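Local coordinates for protein invasin (Yersinia enterocolitica, PDB 1P9H) that binds collagen as a trimeric outer-membrane adhesin that promotes bacterial attachment to and invasion of eukaryotic cells, the piece here being its collagen-binding head domain, at the interface of chains A and B. Coordinates in Å, arbitrary orientation; residue numbers count along the deposited sequence, not the author numbering. Chains: chain A/B, Invasin.

The interface of chains A and B. Residues chain A 18-20, 56; chain B 26, 28, 30, 48, 62.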
ATOM      1  N   ASN A  18     -26.152  23.257  -7.848  1.00 37.62           N
ATOM      2  CA  ASN A  18     -26.055  21.836  -8.151  1.00 35.68           C
ATOM      3  C   ASN A  18     -25.006  21.206  -7.240  1.00 33.60           C
ATOM      4  O   ASN A  18     -23.804  21.401  -7.428  1.00 32.94           O
ATOM      5  CB  ASN A  18     -25.672  21.631  -9.620  1.00 38.43           C
ATOM      6  CG  ASN A  18     -25.699  20.173 -10.032  1.00 40.94           C
ATOM      7  OD1 ASN A  18     -26.696  19.477  -9.834  1.00 42.92           O
ATOM      8  ND2 ASN A  18     -24.603  19.703 -10.616  1.00 42.71           N
ATOM      9  N   LEU A  19     -25.472  20.456  -6.247  1.00 29.60           N
ATOM     10  CA  LEU A  19     -24.580  19.810  -5.292  1.00 25.35           C
ATOM     11  C   LEU A  19     -24.021  18.494  -5.821  1.00 22.30           C
ATOM     12  O   LEU A  19     -24.744  17.505  -5.951  1.00 20.91           O
ATOM     13  CB  LEU A  19     -25.323  19.563  -3.975  1.00 24.89           C
ATOM     14  CG  LEU A  19     -26.082  20.763  -3.399  1.00 26.76           C
ATOM     15  CD1 LEU A  19     -26.756  20.356  -2.100  1.00 26.75           C
ATOM     16  CD2 LEU A  19     -25.129  21.924  -3.168  1.00 27.14           C
ATOM     17  N   THR A  20     -22.725  18.487  -6.125  1.00 18.79           N
ATOM     18  CA  THR A  20     -22.063  17.293  -6.634  1.00 18.79           C
ATOM     19  C   THR A  20     -20.835  16.943  -5.804  1.00 16.69           C
ATOM     20  O   THR A  20     -20.315  15.831  -5.893  1.00 16.95           O
ATOM     21  CB  THR A  20     -21.595  17.484  -8.090  1.00 21.42           C
ATOM     22  OG1 THR A  20     -20.656  18.565  -8.150  1.00 23.52           O
ATOM     23  CG2 THR A  20     -22.780  17.786  -9.000  1.00 20.92           C
ATOM     24  N   HIS A  56     -17.858  16.472  -8.169  1.00 16.26           N
ATOM     25  CA  HIS A  56     -17.809  15.161  -7.525  1.00 12.95           C
ATOM     26  C   HIS A  56     -16.616  14.993  -6.586  1.00 13.07           C
ATOM     27  O   HIS A  56     -16.371  13.893  -6.095  1.00 12.80           O
ATOM     28  CB  HIS A  56     -17.778  14.051  -8.581  1.00 15.28           C
ATOM     29  CG  HIS A  56     -18.981  14.030  -9.471  1.00 17.24           C
ATOM     30  ND1 HIS A  56     -18.933  13.576 -10.771  1.00 22.05           N
ATOM     31  CD2 HIS A  56     -20.266  14.390  -9.245  1.00 20.46           C
ATOM     32  CE1 HIS A  56     -20.137  13.657 -11.308  1.00 21.26           C
ATOM     33  NE2 HIS A  56     -20.964  14.149 -10.403  1.00 22.26           N
TER
ATOM     34  N   PRO B  26     -23.594  14.693  -1.470  1.00 12.32           N
ATOM     35  CA  PRO B  26     -23.043  15.996  -1.854  1.00 13.48           C
ATOM     36  C   PRO B  26     -23.688  17.137  -1.075  1.00 14.21           C
ATOM     37  O   PRO B  26     -24.912  17.196  -0.946  1.00 15.10           O
ATOM     38  CB  PRO B  26     -23.341  16.059  -3.347  1.00 13.41           C
ATOM     39  CG  PRO B  26     -23.144  14.633  -3.760  1.00 12.43           C
ATOM     40  CD  PRO B  26     -23.864  13.868  -2.663  1.00 12.72           C
ATOM     41  N   ALA B  28     -22.180  20.477  -1.461  1.00 15.93           N
ATOM     42  CA  ALA B  28     -21.607  21.700  -2.003  1.00 18.08           C
ATOM     43  C   ALA B  28     -21.560  21.752  -3.522  1.00 19.00           C
ATOM     44  O   ALA B  28     -21.479  20.725  -4.195  1.00 17.51           O
ATOM     45  CB  ALA B  28     -20.200  21.894  -1.444  1.00 19.62           C
ATOM     46  N   PRO B  30     -19.250  22.948  -6.308  1.00 26.88           N
ATOM     47  CA  PRO B  30     -17.863  23.361  -6.539  1.00 30.01           C
ATOM     48  C   PRO B  30     -17.705  24.668  -7.309  1.00 33.30           C
ATOM     49  O   PRO B  30     -16.622  25.253  -7.332  1.00 35.44           O
ATOM     50  CB  PRO B  30     -17.266  22.164  -7.277  1.00 27.07           C
ATOM     51  CG  PRO B  30     -18.443  21.599  -8.006  1.00 28.07           C
ATOM     52  CD  PRO B  30     -19.524  21.656  -6.959  1.00 24.20           C
ATOM     53  N   LEU B  48     -27.698  11.750  -6.783  1.00 23.58           N
ATOM     54  CA  LEU B  48     -26.298  11.606  -6.402  1.00 19.49           C
ATOM     55  C   LEU B  48     -26.139  11.245  -4.930  1.00 17.62           C
ATOM     56  O   LEU B  48     -25.039  11.314  -4.384  1.00 15.42           O
ATOM     57  CB  LEU B  48     -25.537  12.902  -6.681  1.00 20.61           C
ATOM     58  CG  LEU B  48     -25.519  13.420  -8.121  1.00 21.28           C
ATOM     59  CD1 LEU B  48     -24.659  14.671  -8.187  1.00 22.43           C
ATOM     60  CD2 LEU B  48     -24.978  12.350  -9.057  1.00 23.53           C
ATOM     61  N   ALA B  62     -20.707  11.619  -3.961  1.00 10.70           N
ATOM     62  CA  ALA B  62     -21.755  11.415  -4.950  1.00 11.88           C
ATOM     63  C   ALA B  62     -21.870   9.940  -5.323  1.00 12.24           C
ATOM     64  O   ALA B  62     -20.889   9.319  -5.728  1.00 12.87           O
ATOM     65  CB  ALA B  62     -21.465  12.242  -6.196  1.00 12.44           C
TER
HETATM   66  O   HOH W   1     -18.881  13.843  -4.313  1.00 14.30           O
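The loop of chain A that holds A:Leu19 and A:Thr20, just before strand 22-24, lies across chain B, where it meets strand 28-29 at B:Ala28 and the loop residues on either side of it, B:Pro26 and B:Pro30. The loop residues B:Leu48 and B:Ala62 flank it, and the loop residue A:His56 joins from chain A. A backbone hydrogen bond ties the loop to the strand: A:Thr20 N donates to B:Ala28 O over 3.2 Å. The N-H comes in tilted 27° from the carbonyl plane, and the bond is bent, 138° at the hydrogen.

The side chain of A:Leu19 lies against the backbone of B:Ala28. Its CG is turned away from the carbonyl carbon of its own residue, and CD2 comes to 3.7 Å from B:Ala28 CA. The carbonyl of A:Leu19 turns to the proline ring, with its O 3.3 Å from B:Pro26 CB. The same ring packs against the backbone of A:Thr20, CB towards CA and CG towards O.

A:Thr20 spreads its two branches between different partners. With chi1 at 61°, OG1 meets the CD and CG carbons of B:Pro30, 3.5 Å from CD, the two side chains crossing at about a right angle. The methyl CG2 meets B:Leu48 CD1 at 3.7 Å, and these two side chains run parallel.

Water 1 bridges the chains. It lies 2.9 Å from A:Thr20 O and 2.9 Å from B:Ala62 N, the latter bond nearly straight. A:Thr20 O also lies in the plane of the A:His56 ring, at its edge. On that ring, CD2 touches the B:Ala62 methyl at 3.9 Å.

The protein is a homotrimer, and this small patch of carbon contacts, with a backbone bond and a water bridge, is part of its subunit interface. It lies at the N-terminal end of the left-handed parallel beta-roll, far from the C-terminal helix 196-204 of the stalk.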